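Local coordinates for BAR/IMD domain-containing adapter protein 2-like 2 (Mus musculus, PDB 3OK8) that binds phosphoinositides through its I-BAR (IMD) domain, the part present here, and induces planar or gently curved membrane structures, at residues Q9-T14 with Q122-E127; M15-S20 with A177-E182; A49-F54 with D82-L87. All coordinates share one frame; numbering follows the deposited sequence.

Contact 1: residues Q9-T14 with Q122-E127; sequences QFYRST and QHYEIE
Tyr124 OH hydrogen-bonds to a water 2.8 Å away, beside Thr14; the water's link to Thr14 OG1 is too short in the model and doubtful, and OG1 also lies 2.9 Å from Phe10 O of its own helix. The contact joins helices 5-66 and 71-147, two long helices of the three-helix bundle that makes up one subunit of the I-BAR (IMD) domain. Their local axes run nearly antiparallel, at 165°, and approach to 11.5 Å, a gap spanned by Tyr124, with Tyr11 and Thr14 meeting it from the other helix. The CA-CB bond of Tyr124 points toward 9-14, and its OH lies 3.2 Å from Tyr11 CA. Thr14 CG2 covers one face of this ring, 3.9 Å from the centroid and 17° off the normal, in a CH-pi contact offset toward CE1 and CZ. The Tyr11 and Tyr124 rings cross obliquely, planes near parallel but slid apart so that they barely overlap, and touch through Tyr11 CD1 and Tyr124 CE1. Helix 153-217 packs here too, Ser174 on Tyr124 and Val171 on Phe10. Farther out, extended Glu125 meets the end of the Tyr11 phenol, its CG near the ring plane at the edge, 3.3 Å from Tyr11 OH.

Contact 2: residues M15-S20 with A177-E182; sequences MAIYKS and AAELEE
Helical segments 15-20 and 177-182 run in nearly the same direction, their axes inclined by 22° and 9.3 Å apart at closest approach, with Ile17 and Ala178 facing each other at a CA-CA distance of 6.6 Å. The small Ala178 side chain is met by two residues of the other helix. Its CB lies 3.6 Å from Tyr18 CE2 and nearly as close to CZ, approaching the ring obliquely, while Ile17 CG2 touches both Ala178 CB and the Ala178 carbonyl O, the latter at 3.4 Å. CG2 stands anti to the backbone N of Ile17; CD1, at the end of the other branch, rests 3.7 Å from Glu179 CG. One turn on, a water lies between Glu182 and Ser20. It donates to Glu182 OE2 over 2.8 Å but is linked weakly to Ser20 OG, and Ser20 CB packs against the same carboxylate oxygen. Within the three-helix bundle of the IMD domain, helix 71-147 covers the Tyr18 side, where Cys121 touches Tyr18 and Ser120 OG hydrogen-bonds to Tyr18 OH. The second subunit of the dimer reaches Glu179 and Glu182: Ser68 of that subunit hydrogen-bonds to Glu179 OE2, and its Ser67 packs on Glu182.

Contact 3: residues A49-F54 with D82-L87; sequences AAEVYF and DTQRHL
Helical segments 49-54 and 82-87 pass each other antiparallel at 165°, with 9.8 Å between their axes at closest approach and Glu51 opposite Arg85 in the register. Gln84 carries the contact. Its CG stands anti to the backbone N (chi1 173°), and the chain then bends at chi2; the amide lies against helix 5-66, its plane only 4° from that of the Phe54 ring. The aliphatic part packs on the ring: Gln84 CB sits over one face of Phe54 in a CH-pi contact, 3.9 Å from the centroid and offset toward the rim, and Gln84 CG comes to 3.3 Å from Phe54 CD2. Tyr53 CD1 occupies the opposite face. Beyond the ring, Gln84 OE1 approaches Ala50 CB at 3.5 Å, while NE2 lies 3.7 Å from Phe54 CB and makes a weak hydrogen bond to Ser81 O on its own helix. The bent chain of Glu51 crosses Gln84 at about a right angle, its OE1 4.2 Å from Gln84 NE2 and not hydrogen-bonded. In one of its two conformers, Arg85 NH1 makes a salt bridge to Asp82 OD1 from above the carboxylate plane. In the three-helix bundle of the IMD domain, Met210 of helix 153-217 packs on Thr83 and Leu87, while the second subunit lies against 49-54, its Tyr39 on Ala50 and its His193 hydrogen-bonded to Tyr53 OH.

All three contacts lie in one three-helix bundle, and each uses helix 5-66. Contacts 1 and 3 pair it with antiparallel helix 71-147 on opposite sides of the chain's centre, about 57 Å apart between centres; contact 2 pairs it with helix 153-217, which runs the same way. Contacts 1 and 2 adjoin and are partly buried: Met15 CE packs against Tyr124 CD1, and Thr14 CG2 reaches Ala178 CB. Both are chiefly apolar, with a water whose link to one partner is doubtful in contact 1 and weak in contact 2. Contact 3 is a surface contact, relying on a CH-pi contact between Gln84 and Phe54. The second subunit touches contacts 2 and 3, whereas contact 1 is built within one chain.

Contact 1: residues Q9-T14 with Q122-E127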
# COMPACT_ATOMS: atom_id res chain seq x y z
N GLN A 9 -19.77 13.78 44.86
CA GLN A 9 -19.27 14.33 43.60
C GLN A 9 -17.96 13.66 43.21
O GLN A 9 -17.84 13.09 42.13
CB GLN A 9 -19.08 15.84 43.73
CG GLN A 9 -18.01 16.42 42.81
CD GLN A 9 -18.41 16.39 41.35
OE1 GLN A 9 -19.59 16.21 41.03
NE2 GLN A 9 -17.43 16.56 40.46
N PHE A 10 -16.97 13.72 44.08
CA PHE A 10 -15.73 13.01 43.85
C PHE A 10 -16.02 11.55 43.53
O PHE A 10 -15.50 10.99 42.57
CB PHE A 10 -14.79 13.13 45.05
CG PHE A 10 -13.95 14.37 45.03
CD1 PHE A 10 -12.64 14.32 44.61
CD2 PHE A 10 -14.49 15.58 45.41
CE1 PHE A 10 -11.86 15.46 44.58
CE2 PHE A 10 -13.72 16.73 45.38
CZ PHE A 10 -12.41 16.67 44.97
N TYR A 11 -16.87 10.95 44.35
CA TYR A 11 -17.21 9.55 44.16
C TYR A 11 -17.76 9.30 42.77
O TYR A 11 -17.37 8.34 42.12
CB TYR A 11 -18.25 9.09 45.17
CG TYR A 11 -18.69 7.68 44.90
CD1 TYR A 11 -17.95 6.60 45.36
CD2 TYR A 11 -19.84 7.41 44.16
CE1 TYR A 11 -18.33 5.31 45.11
CE2 TYR A 11 -20.23 6.12 43.90
CZ TYR A 11 -19.47 5.07 44.38
OH TYR A 11 -19.85 3.77 44.14
N ARG A 12 -18.68 10.16 42.34
CA ARG A 12 -19.29 10.03 41.02
C ARG A 12 -18.30 10.30 39.89
O ARG A 12 -18.30 9.59 38.88
CB ARG A 12 -20.51 10.95 40.89
CG ARG A 12 -21.79 10.38 41.48
CD ARG A 12 -22.77 11.46 41.95
NE ARG A 12 -22.55 12.75 41.31
CZ ARG A 12 -22.44 13.91 41.96
NH1 ARG A 12 -22.56 13.96 43.28
NH2 ARG A 12 -22.24 15.03 41.28
N SER A 13 -17.46 11.31 40.07
CA SER A 13 -16.48 11.70 39.06
C SER A 13 -15.42 10.63 38.86
O SER A 13 -14.99 10.37 37.74
CB SER A 13 -15.82 13.02 39.44
OG SER A 13 -16.55 14.11 38.93
N THR A 14 -14.98 10.02 39.96
CA THR A 14 -14.01 8.94 39.90
C THR A 14 -14.61 7.70 39.24
O THR A 14 -13.92 6.94 38.56
CB THR A 14 -13.52 8.57 41.30
OG1 THR A 14 -13.00 9.74 41.95
CG2 THR A 14 -12.43 7.51 41.22
N GLN A 122 -12.93 -1.65 42.07
CA GLN A 122 -13.55 -2.32 43.21
C GLN A 122 -12.89 -1.91 44.52
O GLN A 122 -13.57 -1.61 45.50
CB GLN A 122 -13.44 -3.84 43.07
CG GLN A 122 -14.46 -4.48 42.13
CD GLN A 122 -14.08 -5.90 41.74
OE1 GLN A 122 -14.68 -6.49 40.84
NE2 GLN A 122 -13.06 -6.45 42.42
N HIS A 123 -11.56 -1.93 44.53
CA HIS A 123 -10.80 -1.49 45.69
C HIS A 123 -11.27 -0.11 46.11
O HIS A 123 -11.54 0.13 47.29
CB HIS A 123 -9.30 -1.47 45.36
CG HIS A 123 -8.43 -1.13 46.53
ND1 HIS A 123 -8.08 0.17 46.85
CD2 HIS A 123 -7.80 -1.92 47.44
CE1 HIS A 123 -7.29 0.16 47.90
NE2 HIS A 123 -7.10 -1.09 48.28
N TYR A 124 -11.38 0.79 45.15
CA TYR A 124 -11.80 2.15 45.43
C TYR A 124 -13.21 2.21 45.98
O TYR A 124 -13.45 2.83 47.01
CB TYR A 124 -11.73 3.02 44.18
CG TYR A 124 -12.48 4.32 44.34
CD1 TYR A 124 -13.71 4.51 43.73
CD2 TYR A 124 -11.97 5.34 45.12
CE1 TYR A 124 -14.41 5.69 43.89
CE2 TYR A 124 -12.65 6.53 45.27
CZ TYR A 124 -13.87 6.70 44.66
OH TYR A 124 -14.54 7.89 44.83
N GLU A 125 -14.16 1.58 45.30
CA GLU A 125 -15.53 1.63 45.77
C GLU A 125 -15.66 1.11 47.21
O GLU A 125 -16.26 1.77 48.07
CB GLU A 125 -16.46 0.85 44.85
CG GLU A 125 -17.90 1.30 44.97
CD GLU A 125 -18.85 0.43 44.18
OE1 GLU A 125 -18.45 -0.07 43.10
OE2 GLU A 125 -20.00 0.25 44.64
N ILE A 126 -15.09 -0.06 47.47
CA ILE A 126 -15.18 -0.70 48.77
C ILE A 126 -14.56 0.14 49.88
O ILE A 126 -15.07 0.17 50.99
CB ILE A 126 -14.56 -2.10 48.76
CG1 ILE A 126 -14.99 -2.89 50.00
CG2 ILE A 126 -13.05 -2.02 48.69
CD1 ILE A 126 -14.45 -4.30 50.06
N GLU A 127 -13.45 0.83 49.60
CA GLU A 127 -12.83 1.65 50.62
C GLU A 127 -13.66 2.89 50.88
O GLU A 127 -13.73 3.36 52.01
CB GLU A 127 -11.40 2.05 50.27
CG GLU A 127 -10.76 2.92 51.35
CD GLU A 127 -9.27 3.15 51.19
OE1 GLU A 127 -8.70 3.87 52.04
OE2 GLU A 127 -8.65 2.62 50.23
O HOH W 1 -12.61 9.89 44.33

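Contact 2: residues M15-S20 with A177-E182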
# COMPACT_ATOMS: atom_id res chain seq x y z
N MET A 15 -15.91 7.51 39.46
CA MET A 15 -16.62 6.35 38.92
C MET A 15 -16.85 6.50 37.43
O MET A 15 -16.79 5.52 36.69
CB MET A 15 -17.94 6.16 39.66
CG MET A 15 -17.77 5.44 40.99
SD MET A 15 -17.40 3.70 40.72
CE MET A 15 -16.14 3.42 41.95
N ALA A 16 -17.10 7.72 36.99
CA ALA A 16 -17.27 8.03 35.58
C ALA A 16 -16.02 7.70 34.78
O ALA A 16 -16.09 7.36 33.60
CB ALA A 16 -17.62 9.49 35.41
N ILE A 17 -14.86 7.80 35.43
CA ILE A 17 -13.58 7.56 34.79
C ILE A 17 -13.26 6.07 34.66
O ILE A 17 -12.87 5.61 33.58
CB ILE A 17 -12.45 8.24 35.55
CG1 ILE A 17 -12.56 9.75 35.39
CG2 ILE A 17 -11.10 7.72 35.06
CD1 ILE A 17 -11.57 10.54 36.23
N TYR A 18 -13.41 5.33 35.75
CA TYR A 18 -13.31 3.88 35.69
C TYR A 18 -14.31 3.28 34.70
O TYR A 18 -14.02 2.28 34.04
CB TYR A 18 -13.52 3.27 37.07
CG TYR A 18 -12.31 3.43 37.95
CD1 TYR A 18 -11.11 2.81 37.61
CD2 TYR A 18 -12.35 4.22 39.10
CE1 TYR A 18 -9.99 2.96 38.39
CE2 TYR A 18 -11.22 4.37 39.89
CZ TYR A 18 -10.05 3.74 39.52
OH TYR A 18 -8.92 3.88 40.27
N LYS A 19 -15.49 3.89 34.61
CA LYS A 19 -16.48 3.41 33.67
C LYS A 19 -16.15 3.79 32.22
O LYS A 19 -16.54 3.08 31.30
CB LYS A 19 -17.90 3.85 34.04
CG LYS A 19 -18.59 2.92 35.05
CD LYS A 19 -17.99 3.05 36.46
CE LYS A 19 -18.39 1.89 37.37
NZ LYS A 19 -19.83 1.94 37.76
N SER A 20 -15.45 4.91 32.03
CA SER A 20 -14.99 5.27 30.68
C SER A 20 -13.98 4.25 30.20
O SER A 20 -13.96 3.86 29.03
CB SER A 20 -14.35 6.66 30.66
OG SER A 20 -15.31 7.67 30.46
N ALA A 177 -5.51 9.51 40.82
CA ALA A 177 -4.98 8.22 40.39
C ALA A 177 -5.81 7.59 39.25
O ALA A 177 -5.26 6.92 38.37
CB ALA A 177 -4.86 7.28 41.56
N ALA A 178 -7.12 7.82 39.26
CA ALA A 178 -7.99 7.28 38.22
C ALA A 178 -7.82 8.05 36.91
O ALA A 178 -7.83 7.45 35.82
CB ALA A 178 -9.44 7.29 38.66
N GLU A 179 -7.71 9.37 37.01
CA GLU A 179 -7.39 10.22 35.86
C GLU A 179 -6.09 9.77 35.22
O GLU A 179 -5.98 9.69 33.99
CB GLU A 179 -7.20 11.68 36.30
CG GLU A 179 -8.47 12.51 36.38
CD GLU A 179 -8.20 13.91 36.92
OE1 GLU A 179 -7.29 14.07 37.78
OE2 GLU A 179 -8.90 14.86 36.49
N LEU A 180 -5.10 9.51 36.07
CA LEU A 180 -3.78 9.11 35.61
C LEU A 180 -3.85 7.83 34.77
O LEU A 180 -3.31 7.79 33.67
CB LEU A 180 -2.83 8.94 36.78
CG LEU A 180 -1.34 8.82 36.46
CD1 LEU A 180 -0.89 9.89 35.47
CD2 LEU A 180 -0.52 8.91 37.73
N GLU A 181 -4.51 6.80 35.31
CA GLU A 181 -4.70 5.53 34.62
C GLU A 181 -5.33 5.72 33.24
O GLU A 181 -4.94 5.07 32.27
CB GLU A 181 -5.59 4.62 35.46
CG GLU A 181 -4.94 4.14 36.74
CD GLU A 181 -3.69 3.31 36.50
OE1 GLU A 181 -2.62 3.70 37.01
OE2 GLU A 181 -3.78 2.26 35.82
N GLU A 182 -6.32 6.60 33.17
CA GLU A 182 -6.97 6.89 31.92
C GLU A 182 -5.95 7.45 30.94
O GLU A 182 -5.84 6.98 29.80
CB GLU A 182 -8.09 7.90 32.13
CG GLU A 182 -8.78 8.35 30.86
CD GLU A 182 -9.97 9.22 31.17
OE1 GLU A 182 -9.77 10.39 31.54
OE2 GLU A 182 -11.11 8.71 31.06
O HOH W 2 -13.27 10.42 31.01

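Contact 3: residues A49-F54 with D82-L87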
# COMPACT_ATOMS: atom_id res chain seq x y z
N ALA A 49 -1.39 -9.80 -5.15
CA ALA A 49 -1.74 -9.18 -6.41
C ALA A 49 -0.57 -8.46 -7.05
O ALA A 49 -0.47 -8.43 -8.27
CB ALA A 49 -2.88 -8.22 -6.21
N ALA A 50 0.29 -7.84 -6.25
CA ALA A 50 1.48 -7.18 -6.77
C ALA A 50 2.49 -8.20 -7.26
O ALA A 50 3.04 -8.06 -8.34
CB ALA A 50 2.12 -6.28 -5.71
N GLU A 51 2.75 -9.22 -6.45
CA GLU A 51 3.71 -10.23 -6.81
C GLU A 51 3.33 -10.99 -8.09
O GLU A 51 4.20 -11.33 -8.89
CB GLU A 51 3.92 -11.19 -5.63
CG GLU A 51 4.87 -12.35 -5.91
CD GLU A 51 6.34 -11.94 -5.90
OE1 GLU A 51 6.69 -10.93 -5.24
OE2 GLU A 51 7.15 -12.64 -6.54
N VAL A 52 2.04 -11.22 -8.29
CA VAL A 52 1.58 -11.93 -9.49
C VAL A 52 1.66 -11.01 -10.70
O VAL A 52 2.09 -11.42 -11.78
CB VAL A 52 0.15 -12.50 -9.34
CG1 VAL A 52 0.12 -13.59 -8.28
CG2 VAL A 52 -0.85 -11.41 -8.99
N TYR A 53 1.27 -9.75 -10.53
CA TYR A 53 1.45 -8.76 -11.58
C TYR A 53 2.91 -8.62 -12.04
O TYR A 53 3.21 -8.67 -13.25
CB TYR A 53 0.95 -7.42 -11.11
CG TYR A 53 0.99 -6.35 -12.17
CD1 TYR A 53 2.06 -5.46 -12.26
CD2 TYR A 53 -0.05 -6.22 -13.08
CE1 TYR A 53 2.08 -4.46 -13.23
CE2 TYR A 53 -0.04 -5.24 -14.04
CZ TYR A 53 1.02 -4.37 -14.13
OH TYR A 53 1.00 -3.40 -15.11
N PHE A 54 3.82 -8.41 -11.10
CA PHE A 54 5.21 -8.17 -11.51
C PHE A 54 5.94 -9.43 -11.95
O PHE A 54 6.89 -9.36 -12.73
CB PHE A 54 5.97 -7.34 -10.48
CG PHE A 54 5.74 -5.86 -10.64
CD1 PHE A 54 6.37 -5.15 -11.65
CD2 PHE A 54 4.84 -5.20 -9.83
CE1 PHE A 54 6.14 -3.79 -11.83
CE2 PHE A 54 4.61 -3.83 -10.00
CZ PHE A 54 5.26 -3.13 -10.99
N ASP A 82 12.04 -7.04 -10.06
CA ASP A 82 12.99 -7.17 -8.96
C ASP A 82 12.82 -6.05 -7.93
O ASP A 82 12.82 -6.31 -6.72
CB ASP A 82 14.43 -7.21 -9.48
CG ASP A 82 14.73 -8.49 -10.23
OD1 ASP A 82 13.83 -9.37 -10.29
OD2 ASP A 82 15.86 -8.62 -10.76
N THR A 83 12.66 -4.81 -8.40
CA THR A 83 12.46 -3.66 -7.51
C THR A 83 11.19 -3.78 -6.69
O THR A 83 11.20 -3.55 -5.48
CB THR A 83 12.35 -2.34 -8.29
OG1 THR A 83 13.55 -2.14 -9.05
CG2 THR A 83 12.15 -1.15 -7.33
N GLN A 84 10.10 -4.13 -7.36
CA GLN A 84 8.84 -4.28 -6.66
C GLN A 84 9.01 -5.39 -5.62
O GLN A 84 8.57 -5.24 -4.48
CB GLN A 84 7.69 -4.56 -7.64
CG GLN A 84 6.37 -4.91 -6.94
CD GLN A 84 6.36 -6.34 -6.44
OE1 GLN A 84 5.60 -6.69 -5.54
NE2 GLN A 84 7.22 -7.17 -7.03
N ARG A 85 9.68 -6.48 -5.98
CA ARG A 85 9.92 -7.53 -4.99
C ARG A 85 10.62 -6.97 -3.74
O ARG A 85 10.25 -7.31 -2.63
CB ARG A 85 10.72 -8.68 -5.58
CG ARG A 85 10.80 -9.89 -4.68
CD ARG A 85 11.26 -11.13 -5.46
NE ARG A 85 12.55 -10.95 -6.13
CZ ARG A 85 12.72 -10.92 -7.45
NH1 ARG A 85 13.93 -10.77 -7.96
NH2 ARG A 85 11.68 -11.06 -8.27
N HIS A 86 11.59 -6.08 -3.94
CA HIS A 86 12.33 -5.49 -2.81
C HIS A 86 11.47 -4.59 -1.95
O HIS A 86 11.47 -4.72 -0.73
CB HIS A 86 13.54 -4.71 -3.30
CG HIS A 86 14.55 -5.55 -4.02
ND1 HIS A 86 15.09 -6.69 -3.47
CD2 HIS A 86 15.11 -5.42 -5.25
CE1 HIS A 86 15.95 -7.23 -4.32
NE2 HIS A 86 15.98 -6.47 -5.41
N LEU A 87 10.75 -3.66 -2.58
CA LEU A 87 9.87 -2.72 -1.89
C LEU A 87 8.86 -3.46 -1.05
O LEU A 87 8.40 -2.97 -0.02
CB LEU A 87 9.12 -1.82 -2.88
CG LEU A 87 9.80 -0.55 -3.42
CD1 LEU A 87 11.13 -0.87 -4.08
CD2 LEU A 87 8.89 0.18 -4.39